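Local coordinates for protein putative Endoribonuclease L-PSP (Entamoeba histolytica, PDB 3M1X) that is of unproven function but, as a trimeric member of the RutC (YjgF/YER057c/UK114) family, may act as a deaminase, at residues A[77-81]-A[140-144]; A[30-35]-A[55-60]. All coordinates share one frame; numbering follows the deposited sequence.

Contact 1: A[77-81]-A[140-144]; sequences VMTNL and VEVEC
Helix segment 77-81 lies over strand segment 140-144 with Val-77 and Leu-81 facing Val-142; the two axes run in nearly the same direction, 25° apart, and come within 9.0 Å of each other. No hydrogen bond joins the segments, and the side chains that meet are apolar. Val-77 CA is closest to Val-142 CA, at 6.9 Å, and Leu-81, four residues further along the helix, is level with Glu-143.

Val-142 sits between these two helix residues. Val-77 CG1 approaches its branch point, 3.6 Å from Val-142 CB, and lies equally near Val-142 CG2. With CG1 of Val-77 anti to its own backbone nitrogen (chi1 162°), CG2 is left to reach the preceding part of the strand, where it rests 3.8 Å from Val-140 O and also touches Val-140 CG1. Leu-81, described here in one of its two modelled conformers, meets the other methyl of Val-142: the two side chains cross at about a right angle, with Leu-81 CD1 3.6 Å from Val-142 CG1.

This is the helix-on-sheet core of the alpha/beta fold of the YjgF/YER057c/UK114 family, in which helices 70-87 and 108-119 cover one side of the mixed sheet. Glu-141 and Glu-143 direct their CB atoms away from the helix, to the side of the sheet met by a second subunit; there Glu-143 OE1 forms a salt bridge with Lys-97 of that subunit.

In the same conformer Leu-81 CD2 spans two strand positions, lying 3.6 Å from Val-142 O and 4.3 Å from Cys-144 SG. Towards helix 108-119, Met-78 folds back so that its SD lies 4.4 Å from Val-142 CG2, while the same side chain also packs on Tyr-115, Ala-118 and Phe-119.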
# COMPACT_ATOMS: atom_id res chain seq x y z
N VAL A 77 -12.05 9.00 10.82
CA VAL A 77 -10.79 8.56 10.25
C VAL A 77 -9.93 9.76 9.87
O VAL A 77 -8.74 9.82 10.17
CB VAL A 77 -11.00 7.65 9.04
CG1 VAL A 77 -9.72 7.53 8.14
CG2 VAL A 77 -11.49 6.23 9.47
N MET A 78 -10.54 10.76 9.19
CA MET A 78 -9.71 11.89 8.76
C MET A 78 -9.26 12.75 9.90
O MET A 78 -8.14 13.26 9.90
CB MET A 78 -10.51 12.74 7.72
CG MET A 78 -10.98 12.05 6.52
SD MET A 78 -9.76 10.97 5.68
CE MET A 78 -8.54 12.20 5.20
N THR A 79 -10.09 12.87 10.93
CA THR A 79 -9.70 13.56 12.16
C THR A 79 -8.55 12.82 12.85
O THR A 79 -7.60 13.42 13.31
CB THR A 79 -10.94 13.66 13.09
OG1 THR A 79 -11.85 14.53 12.43
CG2 THR A 79 -10.56 14.24 14.43
N ASN A 80 -8.65 11.50 12.94
CA ASN A 80 -7.61 10.71 13.53
C ASN A 80 -6.27 10.87 12.84
O ASN A 80 -5.23 10.97 13.46
CB ASN A 80 -8.02 9.23 13.57
CG ASN A 80 -9.11 8.86 14.56
OD1 ASN A 80 -9.43 9.68 15.45
ND2 ASN A 80 -9.68 7.67 14.43
N LEU A 81 -6.30 10.82 11.48
CA LEU A 81 -5.09 11.05 10.74
C LEU A 81 -4.45 12.37 11.04
O LEU A 81 -3.24 12.48 11.22
CB LEU A 81 -5.31 10.93 9.23
CG LEU A 81 -5.44 9.51 8.72
CD1 LEU A 81 -5.92 9.53 7.33
CD2 LEU A 81 -4.15 8.68 8.88
N VAL A 140 -14.27 1.85 6.69
CA VAL A 140 -13.27 2.68 6.00
C VAL A 140 -12.01 2.67 6.82
O VAL A 140 -12.06 2.72 8.04
CB VAL A 140 -13.82 4.08 5.75
CG1 VAL A 140 -14.38 4.74 7.01
CG2 VAL A 140 -12.79 4.97 5.09
N GLU A 141 -10.87 2.63 6.13
CA GLU A 141 -9.56 2.68 6.70
C GLU A 141 -8.70 3.53 5.81
O GLU A 141 -8.73 3.33 4.59
CB GLU A 141 -9.02 1.25 6.81
CG GLU A 141 -7.63 1.14 7.40
CD GLU A 141 -7.04 -0.29 7.28
OE1 GLU A 141 -7.68 -1.12 7.74
OE2 GLU A 141 -5.97 -0.42 6.65
N VAL A 142 -7.90 4.46 6.33
CA VAL A 142 -7.04 5.33 5.50
C VAL A 142 -5.65 5.37 6.12
O VAL A 142 -5.51 5.70 7.30
CB VAL A 142 -7.60 6.74 5.35
CG1 VAL A 142 -6.62 7.57 4.45
CG2 VAL A 142 -9.01 6.74 4.70
N GLU A 143 -4.67 4.99 5.34
CA GLU A 143 -3.25 5.15 5.71
C GLU A 143 -2.62 6.23 4.87
O GLU A 143 -3.17 6.67 3.84
CB GLU A 143 -2.49 3.84 5.54
CG GLU A 143 -2.54 3.31 4.09
CD GLU A 143 -1.76 2.11 3.84
OE1 GLU A 143 -1.10 1.54 4.65
OE2 GLU A 143 -1.82 1.63 2.65
N CYS A 144 -1.45 6.71 5.26
CA CYS A 144 -0.74 7.72 4.45
C CYS A 144 0.73 7.77 4.75
O CYS A 144 1.19 7.22 5.75
CB CYS A 144 -1.40 9.08 4.65
SG CYS A 144 -1.02 9.91 6.19

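Contact 2: A[30-35]-A[55-60]; sequences SPLAPE and QIGLDR
Arg-60 reaches into the loop 30-35, where its NH1 donates to two main-chain carbonyls. The bond to Ala-33 O is short and direct: NH1 lies 2.8 Å from Ala-33 O, with an N-H...O angle of 162°, and the oxygen is in the guanidinium plane. The second, from NH1 to Ser-30 O at 3.2 Å, is weak and bent. Water 1 supplements this grip by accepting from Arg-60 NH2 and donating weakly to Ser-30 O. Pointing CG away from the backbone nitrogen (chi1 -179°) brings it close to Pro-31 O and Ala-33 O, and a bend at chi2 (60°) then carries CD and the guanidinium past Ala-33 O.

The guanidinium is also packed from both faces. Pro-31 O lies above one face, offset toward the rim, whereas Glu-35 CB sits over the centre of the other, 3.6 Å from Arg-60 CZ. Glu-35 is modelled in two conformers; in the one described its carboxylate stacks on the guanidinium, and a long salt bridge, Glu-35 OE1 to Arg-60 NH2 at 3.9 Å, rests on charge alone. This charge contact is therefore tentative.

Two further waters link the segments. Water 2 joins main-chain groups, donating to Leu-32 O and accepting from Arg-60 N; water 3 donates to Pro-34 O, which Gln-42 NE2 also serves, and accepts from the side-chain Gln-55 NE2. The other end of that amide, Gln-55 OE1, touches the proline ring, 3.4 Å from Pro-34 CD, while Pro-34 CG packs on Leu-58 CB at 3.9 Å.

Within the loop, Ser-30 OG accepts from Leu-32 N at 3.0 Å and more weakly from Ala-33 N. The bond to the amide two residues on defines an ST turn, and Arg-60 takes its stronger acceptor just after this turn and its weak one at the start.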
# COMPACT_ATOMS: atom_id res chain seq x y z
N SER A 30 -0.13 9.86 19.65
CA SER A 30 -1.01 10.92 20.06
C SER A 30 -2.03 10.43 21.07
O SER A 30 -2.70 9.42 20.87
CB SER A 30 -1.80 11.36 18.85
OG SER A 30 -2.85 12.25 19.22
N PRO A 31 -2.33 11.25 22.10
CA PRO A 31 -3.36 10.88 23.06
C PRO A 31 -4.73 11.15 22.53
O PRO A 31 -5.74 10.84 23.19
CB PRO A 31 -3.10 11.82 24.23
CG PRO A 31 -2.52 13.06 23.60
CD PRO A 31 -1.64 12.50 22.46
N LEU A 32 -4.83 11.74 21.35
CA LEU A 32 -6.10 12.14 20.74
C LEU A 32 -6.62 11.10 19.74
O LEU A 32 -7.81 10.97 19.51
CB LEU A 32 -6.02 13.49 20.08
CG LEU A 32 -5.52 14.59 20.95
CD1 LEU A 32 -5.42 15.92 20.14
CD2 LEU A 32 -6.32 14.84 22.19
N ALA A 33 -5.71 10.38 19.09
CA ALA A 33 -5.98 9.34 18.10
C ALA A 33 -6.22 8.06 18.86
O ALA A 33 -5.86 7.92 20.02
CB ALA A 33 -4.86 9.24 17.11
N PRO A 34 -6.79 7.05 18.22
CA PRO A 34 -7.01 5.76 18.86
C PRO A 34 -5.74 5.21 19.42
O PRO A 34 -4.63 5.31 18.85
CB PRO A 34 -7.59 4.87 17.72
CG PRO A 34 -8.30 5.84 16.85
CD PRO A 34 -7.38 7.03 16.85
N GLU A 35 -5.83 4.53 20.57
CA GLU A 35 -4.58 4.07 21.21
C GLU A 35 -4.04 2.90 20.41
O GLU A 35 -4.76 2.13 19.79
CB GLU A 35 -4.67 3.64 22.68
CG GLU A 35 -3.30 3.42 23.42
CD GLU A 35 -3.29 3.37 24.95
OE1 GLU A 35 -4.35 3.17 25.68
OE2 GLU A 35 -2.10 3.55 25.39
N GLN A 55 -5.77 4.24 9.72
CA GLN A 55 -6.76 4.67 10.73
C GLN A 55 -8.12 4.12 10.36
O GLN A 55 -8.54 4.19 9.23
CB GLN A 55 -6.84 6.19 10.79
CG GLN A 55 -5.71 6.82 11.53
CD GLN A 55 -5.66 6.41 12.98
OE1 GLN A 55 -6.75 6.26 13.62
NE2 GLN A 55 -4.49 6.26 13.52
N ILE A 56 -8.78 3.60 11.41
CA ILE A 56 -10.21 3.31 11.34
C ILE A 56 -10.93 4.29 12.24
O ILE A 56 -10.33 5.03 12.99
CB ILE A 56 -10.49 1.81 11.70
CG1 ILE A 56 -9.97 1.41 13.05
CG2 ILE A 56 -9.97 0.89 10.56
CD1 ILE A 56 -10.51 0.08 13.58
N GLY A 57 -12.25 4.31 12.14
CA GLY A 57 -13.03 5.41 12.71
C GLY A 57 -13.39 5.28 14.15
O GLY A 57 -14.54 5.58 14.51
N LEU A 58 -12.45 4.83 14.95
CA LEU A 58 -12.57 4.77 16.41
C LEU A 58 -12.37 6.15 16.98
O LEU A 58 -11.56 6.92 16.54
CB LEU A 58 -11.58 3.81 16.97
CG LEU A 58 -11.74 2.35 16.57
CD1 LEU A 58 -10.68 1.49 17.20
CD2 LEU A 58 -13.12 1.70 16.87
N ASP A 59 -13.13 6.44 18.06
CA ASP A 59 -12.98 7.62 18.87
C ASP A 59 -12.19 7.21 20.07
O ASP A 59 -12.64 6.40 20.92
CB ASP A 59 -14.36 8.15 19.22
CG ASP A 59 -14.34 9.41 20.07
OD1 ASP A 59 -13.29 9.80 20.58
OD2 ASP A 59 -15.47 10.02 20.12
N ARG A 60 -11.02 7.77 20.27
CA ARG A 60 -10.17 7.50 21.44
C ARG A 60 -10.94 7.65 22.74
O ARG A 60 -10.68 6.90 23.71
CB ARG A 60 -9.01 8.41 21.45
CG ARG A 60 -7.99 8.22 22.63
CD ARG A 60 -7.36 6.87 22.71
NE ARG A 60 -6.33 6.79 23.76
CZ ARG A 60 -5.07 7.08 23.63
NH1 ARG A 60 -4.56 7.42 22.45
NH2 ARG A 60 -4.24 6.93 24.63
O HOH W 1 -1.42 7.44 23.16
O HOH W 2 -9.78 9.43 18.26
O HOH W 3 -4.33 5.28 16.19

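From the N terminus, the loop 30-35 following strand 25-28 meets the end of strand 51-59, so contact 2 closes a loop that holds strand 43-46. The chain then passes through strand 64-65 into helix 70-87, and contact 1 closes a longer loop, through strand 95-102, helix 108-119 and strand 125-130, when strand 140-146 comes under that helix. The loops follow in series, neither nesting nor crossing. In space they join: strands 51-59 and 140-146 are antiparallel neighbours, with Gln-55 and Val-142 paired through their backbones, and Asn-80 ND2 on the helix hydrogen-bonds Leu-58 O. Contact 1 thus ties helix to central sheet, contact 2 the loop after strand 25-28 to the far end of strand 51-59.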